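Local coordinates for flavocytochrome C3 fumarate reductase (Shewanella frigidimarina, PDB 1QO8) that reduces fumarate to succinate, essentially in that direction alone, using bound FAD and four covalently attached haem c groups, at the flavin-adenine dinucleotide site and the interface of chains A and B. Coordinates in Å, arbitrary orientation; residue numbers count along the deposited sequence, not the author numbering. Chains: chain A/B, Flavocytochrome C3 fumarate reductase.

Contact 1 is the FAD site inside chain A, and contact 2 is a small patch of the homodimer interface with chain B; the centres of their C-alpha atoms lie about 22 Å apart. Helix 339-346 joins them. Its first residue, A:Asp339, binds the adenine in contact 1, while A:Lys345 and A:Glu346 at its far end reach the partner in contact 2. Cofactor binding and assembly thus share an element, though the structure alone does not show that one influences the other. A:Arg397, the probable proton donor, is about 20 Å from the centre of contact 1 and about 34 Å from that of contact 2.

Contact 1: the flavin-adenine dinucleotide site. Residues chain A 127-128, 130, 151-152, 158-160, 163, 166, 272-273, 307-309, 335, 339, 499, 529, 539, 542, 544-545, 548. With FAD (flavin-adenine dinucleotide), chain C.
A Rossmann-type dinucleotide fold holds the FAD: strand 124-127 runs into the glycine loop of A:Gly128 and A:Gly130, whose lack of side chains lets the ribose and diphosphate pack close, and A:Asp151 takes the acidic place after the next strand. Its carboxylate grips the adenosine ribose twice: A:Asp151 OD2 accepts from the 3'-hydroxyl O3B of FAD (2.6 Å) on its syn lone pair, whereas the 2'-hydroxyl O2B donates to OD1 from above the carboxylate plane. The adenine edge is read by A:Val273, whose backbone N donates to N1A and whose O accepts from the amino group N6A. The same FAD N6A gives a bond to A:Asp339 OD2 (2.9 Å), on the anti lone pair. A:Arg272 steadies the A:Asp339 carboxylate side-on, its NH2 reaching A:Asp339 OD1 at 2.8 Å and its NE reaching OD2, and A:Lys152 NZ adds a salt bridge. The lysine's extended chain lies along the adenine, its CE over the imidazole-ring face, with A:Val127 CG1 covering the pyrimidine ring. At the diphosphate, A:Ser160 uses both N and OG on O1A; its OG sits anti to the carbonyl carbon (chi1 -61°) and also bonds the ribityl O4' of FAD (2.7 Å). A:Glu529 N donates to O2P, and the ribityl hydroxyl O3' donates to its OE1 from above the carboxylate plane. Around the isoalloxazine, A:Ser163 CB and A:Ile545 CG1 pack over ring faces, and A:Arg539 NH1 makes a cation-pi contact that could stabilise negative charge on reduced flavin. At the pyrimidine end, N3 donates to A:Gly166 O, while A:Ile545 N, at the start of helix 543-563, gives FAD O2 a nearly straight bond of 2.9 Å (176° at H).

Contact 2: the interface of chains A and B. Residues chain A 345-348, 516; chain B 323-324.
Packing without polar bonds makes up this patch of the two-fold homodimer interface, where the end of helix 339-346 and the turn after it in chain A meet the 3-10 helix 323-325 of chain B. No nitrogen or oxygen of one chain comes within bonding reach of the other, and the residues of the two chains together bury 181 Å² in this patch. The first group of contacts is aliphatic chain against ring. A:Lys345 has CG anti to its backbone N (chi1 -163°) and is extended at chi2, which carries CG and CD across B:Pro323 at about a right angle, with A:Lys345 CD 3.7 Å from B:Pro323 CD. The bend at chi3 (19°, nearly eclipsed) turns only CE and the amino group beyond them. A lysine suits this place because its long hydrocarbon stem can pack while its charge is carried at the tip; the rigid proline ring offers a compact apolar partner. An alanine in place of A:Lys345 would remove the chain beyond CB, including the CG and CD that cross the ring, and would probably leave B:Pro323 less tightly packed. Against the backbone, B:Pro323 CG also approaches the carbonyl oxygen A:Lys345 O at 3.5 Å. The second group centres on B:Thr324, whose methyl CG2 stands anti to its carbonyl carbon and settles on the turn at A:Gly348, 3.6 Å from its CA. Glycine fits well, having no side chain to hold the methyl away. Lastly, A:Leu516 and B:Thr324 reach toward each other tip to tip, the leucine methyl CD1 lying 3.8 Å from the threonine hydroxyl OG1.

Contact 1: the flavin-adenine dinucleotide site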
# COMPACT_ATOMS: atom_id res chain seq x y z
N VAL A 127 10.19 6.88 20.06
CA VAL A 127 8.99 6.07 20.24
C VAL A 127 9.33 4.58 19.94
O VAL A 127 9.56 4.27 18.77
CB VAL A 127 7.91 6.55 19.26
CG1 VAL A 127 6.60 5.83 19.42
CG2 VAL A 127 7.81 8.09 19.35
N GLY A 128 9.43 3.76 21.00
CA GLY A 128 9.69 2.32 20.76
C GLY A 128 11.06 1.99 21.32
O GLY A 128 12.08 2.51 20.92
N GLY A 130 12.77 -1.05 21.17
CA GLY A 130 13.37 -2.37 20.78
C GLY A 130 14.80 -2.00 20.43
O GLY A 130 15.21 -0.95 20.97
N ASP A 151 7.65 3.30 25.57
CA ASP A 151 7.30 2.06 24.88
C ASP A 151 5.90 1.72 25.32
O ASP A 151 5.67 1.82 26.51
CB ASP A 151 8.27 0.89 25.22
CG ASP A 151 8.01 -0.31 24.31
OD1 ASP A 151 7.00 -0.99 24.45
OD2 ASP A 151 8.91 -0.53 23.44
N LYS A 152 5.01 1.22 24.44
CA LYS A 152 3.64 0.95 24.90
C LYS A 152 3.52 -0.35 25.67
O LYS A 152 2.40 -0.62 26.14
CB LYS A 152 2.69 0.93 23.69
CG LYS A 152 3.03 -0.32 22.77
CD LYS A 152 2.07 -0.35 21.58
CE LYS A 152 2.60 -1.38 20.45
NZ LYS A 152 1.33 -1.61 19.62
N GLY A 158 10.41 -5.58 22.31
CA GLY A 158 9.74 -5.77 21.05
C GLY A 158 10.15 -7.15 20.40
O GLY A 158 10.19 -8.21 21.06
N ASN A 159 10.25 -7.16 19.06
CA ASN A 159 10.69 -8.35 18.34
C ASN A 159 12.19 -8.56 18.55
O ASN A 159 12.65 -9.71 18.45
CB ASN A 159 10.38 -8.30 16.82
CG ASN A 159 8.93 -8.65 16.54
OD1 ASN A 159 8.34 -9.47 17.20
ND2 ASN A 159 8.28 -8.02 15.52
N SER A 160 12.95 -7.48 18.66
CA SER A 160 14.37 -7.51 18.76
C SER A 160 14.85 -8.48 19.85
O SER A 160 15.76 -9.26 19.53
CB SER A 160 15.06 -6.17 19.12
OG SER A 160 14.77 -5.21 18.10
N SER A 163 14.86 -12.28 18.90
CA SER A 163 15.72 -12.52 17.76
C SER A 163 16.84 -13.50 18.18
O SER A 163 17.41 -13.56 19.23
CB SER A 163 16.28 -11.28 17.10
OG SER A 163 17.33 -10.69 17.80
N GLY A 166 21.62 -13.59 14.97
CA GLY A 166 22.49 -12.51 14.99
C GLY A 166 22.45 -11.36 14.02
O GLY A 166 21.47 -11.11 13.34
N ARG A 272 1.73 4.36 25.12
CA ARG A 272 1.51 4.28 23.70
C ARG A 272 1.33 5.64 23.02
O ARG A 272 0.41 6.46 23.32
CB ARG A 272 0.25 3.42 23.44
CG ARG A 272 0.02 3.29 21.94
CD ARG A 272 -1.17 2.33 21.80
NE ARG A 272 -1.18 1.83 20.44
CZ ARG A 272 -2.24 1.22 19.90
NH1 ARG A 272 -3.34 1.01 20.61
NH2 ARG A 272 -2.15 0.83 18.63
N VAL A 273 2.23 5.84 22.05
CA VAL A 273 2.14 7.03 21.24
C VAL A 273 1.00 6.79 20.22
O VAL A 273 0.95 5.69 19.63
CB VAL A 273 3.44 7.34 20.50
CG1 VAL A 273 3.15 8.45 19.46
CG2 VAL A 273 4.55 7.79 21.45
N ALA A 307 10.59 4.32 16.22
CA ALA A 307 11.47 3.09 16.22
C ALA A 307 10.51 2.01 16.68
O ALA A 307 10.80 1.30 17.63
CB ALA A 307 12.51 3.21 17.33
N THR A 308 9.32 2.05 16.10
CA THR A 308 8.25 1.20 16.58
C THR A 308 8.15 -0.17 15.94
O THR A 308 7.25 -0.91 16.36
CB THR A 308 7.01 2.09 16.28
OG1 THR A 308 5.82 1.43 16.72
CG2 THR A 308 6.76 2.25 14.84
N GLY A 309 9.07 -0.61 15.07
CA GLY A 309 9.01 -2.03 14.65
C GLY A 309 8.03 -2.29 13.53
O GLY A 309 7.64 -1.30 12.87
N THR A 335 3.51 -6.62 20.14
CA THR A 335 3.78 -5.21 19.98
C THR A 335 3.82 -4.73 18.54
O THR A 335 3.70 -3.51 18.30
CB THR A 335 5.16 -4.87 20.61
OG1 THR A 335 6.10 -5.69 19.93
CG2 THR A 335 5.16 -5.13 22.11
N ASP A 339 2.03 0.77 14.31
CA ASP A 339 1.52 2.06 14.75
C ASP A 339 2.32 3.17 14.08
O ASP A 339 1.82 4.28 13.79
CB ASP A 339 1.68 2.22 16.27
CG ASP A 339 0.81 1.36 17.11
OD1 ASP A 339 -0.18 0.77 16.60
OD2 ASP A 339 1.02 1.24 18.35
N HIS A 499 6.36 -12.82 9.57
CA HIS A 499 7.60 -12.73 10.25
C HIS A 499 8.20 -11.37 10.11
O HIS A 499 8.79 -11.00 11.13
CB HIS A 499 8.56 -13.81 9.55
CG HIS A 499 9.87 -13.85 10.27
ND1 HIS A 499 9.89 -14.41 11.54
CD2 HIS A 499 11.13 -13.49 9.99
CE1 HIS A 499 11.15 -14.36 12.03
NE2 HIS A 499 11.88 -13.75 11.13
N GLU A 529 12.46 -1.76 11.73
CA GLU A 529 11.50 -2.37 10.80
C GLU A 529 10.38 -1.41 10.45
O GLU A 529 9.55 -1.68 9.53
CB GLU A 529 10.83 -3.59 11.44
CG GLU A 529 10.17 -4.62 10.50
CD GLU A 529 9.76 -5.86 11.23
OE1 GLU A 529 10.36 -6.22 12.33
OE2 GLU A 529 8.77 -6.53 10.85
N ARG A 539 13.90 -9.60 3.24
CA ARG A 539 14.97 -9.38 4.25
C ARG A 539 15.87 -10.63 4.27
O ARG A 539 15.25 -11.69 4.39
CB ARG A 539 14.31 -9.22 5.63
CG ARG A 539 15.19 -9.17 6.87
CD ARG A 539 14.46 -9.48 8.19
NE ARG A 539 14.01 -10.89 8.06
CZ ARG A 539 14.59 -11.99 8.51
NH1 ARG A 539 15.68 -11.81 9.27
NH2 ARG A 539 14.13 -13.20 8.21
N GLY A 542 19.93 -11.69 9.53
CA GLY A 542 21.01 -10.95 10.08
C GLY A 542 21.06 -9.46 9.72
O GLY A 542 21.73 -8.63 10.36
N ALA A 544 18.30 -7.31 9.37
CA ALA A 544 17.36 -6.41 10.10
C ALA A 544 17.86 -6.02 11.48
O ALA A 544 17.69 -4.87 11.92
CB ALA A 544 16.04 -7.12 10.31
N ILE A 545 18.50 -6.97 12.20
CA ILE A 545 19.17 -6.61 13.46
C ILE A 545 20.24 -5.58 13.11
O ILE A 545 20.34 -4.56 13.81
CB ILE A 545 19.80 -7.77 14.28
CG1 ILE A 545 18.64 -8.53 14.87
CG2 ILE A 545 20.75 -7.30 15.39
CD1 ILE A 545 17.95 -7.70 15.99
N THR A 548 18.69 -2.12 12.67
CA THR A 548 18.27 -1.42 13.89
C THR A 548 19.47 -0.77 14.56
O THR A 548 19.34 0.37 15.06
CB THR A 548 17.54 -2.32 14.90
OG1 THR A 548 18.51 -3.30 15.38
CG2 THR A 548 16.38 -3.07 14.26
PA FAD C . 11.07 -3.91 17.64
O1A FAD C . 12.20 -4.65 18.28
O2A FAD C . 9.88 -4.52 17.40
O5B FAD C . 10.62 -2.96 18.80
C5B FAD C . 9.64 -1.86 18.62
C4B FAD C . 9.27 -1.28 20.08
O4B FAD C . 8.28 -0.19 19.77
C3B FAD C . 8.42 -2.31 20.90
O3B FAD C . 8.88 -2.75 22.09
C2B FAD C . 6.93 -1.82 20.74
O2B FAD C . 6.07 -2.11 21.87
C1B FAD C . 7.17 -0.36 20.74
N9A FAD C . 6.08 0.40 20.10
C8A FAD C . 5.32 0.06 19.01
N7A FAD C . 4.36 0.91 18.78
C5A FAD C . 4.48 1.89 19.77
C6A FAD C . 3.67 3.05 20.13
N6A FAD C . 2.62 3.44 19.46
N1A FAD C . 4.15 3.76 21.18
C2A FAD C . 5.20 3.35 21.96
N3A FAD C . 5.99 2.28 21.71
C4A FAD C . 5.55 1.59 20.63
N1 FAD C . 16.46 -10.27 12.10
C2 FAD C . 17.76 -10.39 11.99
O2 FAD C . 18.50 -9.73 11.35
N3 FAD C . 18.49 -11.41 12.67
C4 FAD C . 17.73 -12.25 13.48
O4 FAD C . 18.27 -13.16 14.05
C4X FAD C . 16.27 -12.13 13.53
N5 FAD C . 15.55 -12.99 14.26
C5X FAD C . 14.21 -12.84 14.39
C6 FAD C . 13.52 -13.76 15.18
C7 FAD C . 12.16 -13.63 15.33
C7M FAD C . 11.34 -14.58 16.16
C8 FAD C . 11.50 -12.51 14.71
C8M FAD C . 10.03 -12.32 14.93
C9 FAD C . 12.18 -11.59 13.96
C9A FAD C . 13.54 -11.71 13.78
N10 FAD C . 14.34 -10.85 13.00
C10 FAD C . 15.66 -11.02 12.86
C1' FAD C . 13.82 -9.49 12.65
C2' FAD C . 14.44 -8.42 13.61
O2' FAD C . 14.38 -9.13 14.89
C3' FAD C . 13.36 -7.32 13.75
O3' FAD C . 13.07 -6.73 12.47
C4' FAD C . 14.06 -6.08 14.41
O4' FAD C . 14.37 -6.55 15.76
C5' FAD C . 12.95 -4.98 14.53
O5' FAD C . 13.58 -3.97 15.54
P FAD C . 12.92 -2.62 15.88
O1P FAD C . 13.88 -1.96 16.84
O2P FAD C . 12.65 -2.06 14.63
O3P FAD C . 11.63 -3.01 16.41
O HOH W 1 9.23 -5.20 14.67
O HOH W 2 11.38 0.29 14.02
O HOH W 3 7.23 -4.23 17.72

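Contact 2: the interface of chains A and B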
# COMPACT_ATOMS: atom_id res chain seq x y z
N LYS A 345 1.73 7.91 8.10
CA LYS A 345 0.87 7.98 6.95
C LYS A 345 -0.20 9.08 7.11
O LYS A 345 -0.41 9.89 6.24
CB LYS A 345 0.14 6.63 6.78
CG LYS A 345 -0.43 6.55 5.35
CD LYS A 345 -1.47 5.46 5.12
CE LYS A 345 -2.17 4.87 6.32
NZ LYS A 345 -3.09 3.70 6.05
N GLU A 346 -0.82 9.14 8.26
CA GLU A 346 -1.85 10.06 8.68
C GLU A 346 -1.37 11.52 8.60
O GLU A 346 -2.23 12.35 8.36
CB GLU A 346 -2.26 9.67 10.09
CG GLU A 346 -3.44 10.35 10.73
CD GLU A 346 -3.57 10.26 12.22
OE1 GLU A 346 -3.07 9.34 12.92
OE2 GLU A 346 -4.22 11.24 12.75
N ILE A 347 -0.11 11.89 8.78
CA ILE A 347 0.33 13.24 8.60
C ILE A 347 0.98 13.48 7.26
O ILE A 347 1.48 14.59 7.10
CB ILE A 347 1.25 13.73 9.75
CG1 ILE A 347 2.49 12.86 9.76
CG2 ILE A 347 0.48 13.66 11.06
CD1 ILE A 347 3.85 13.42 10.00
N GLY A 348 1.01 12.56 6.31
CA GLY A 348 1.53 12.80 4.97
C GLY A 348 2.90 12.24 4.68
O GLY A 348 3.52 12.68 3.67
N LEU A 516 5.39 13.45 0.85
CA LEU A 516 4.96 13.01 -0.47
C LEU A 516 5.75 13.58 -1.64
O LEU A 516 5.61 13.04 -2.74
CB LEU A 516 3.48 13.34 -0.70
CG LEU A 516 2.55 12.74 0.38
CD1 LEU A 516 1.13 13.09 -0.01
CD2 LEU A 516 2.84 11.24 0.53
N PRO B 323 -4.18 9.21 2.90
CA PRO B 323 -5.20 9.79 3.73
C PRO B 323 -5.21 11.32 3.61
O PRO B 323 -6.27 11.87 3.83
CB PRO B 323 -4.87 9.41 5.18
CG PRO B 323 -3.51 8.81 5.09
CD PRO B 323 -3.27 8.35 3.71
N THR B 324 -4.10 11.95 3.32
CA THR B 324 -4.07 13.40 3.22
C THR B 324 -4.71 13.84 1.91
O THR B 324 -4.82 15.06 1.74
CB THR B 324 -2.69 14.06 3.33
OG1 THR B 324 -1.90 13.80 2.17
CG2 THR B 324 -1.96 13.64 4.59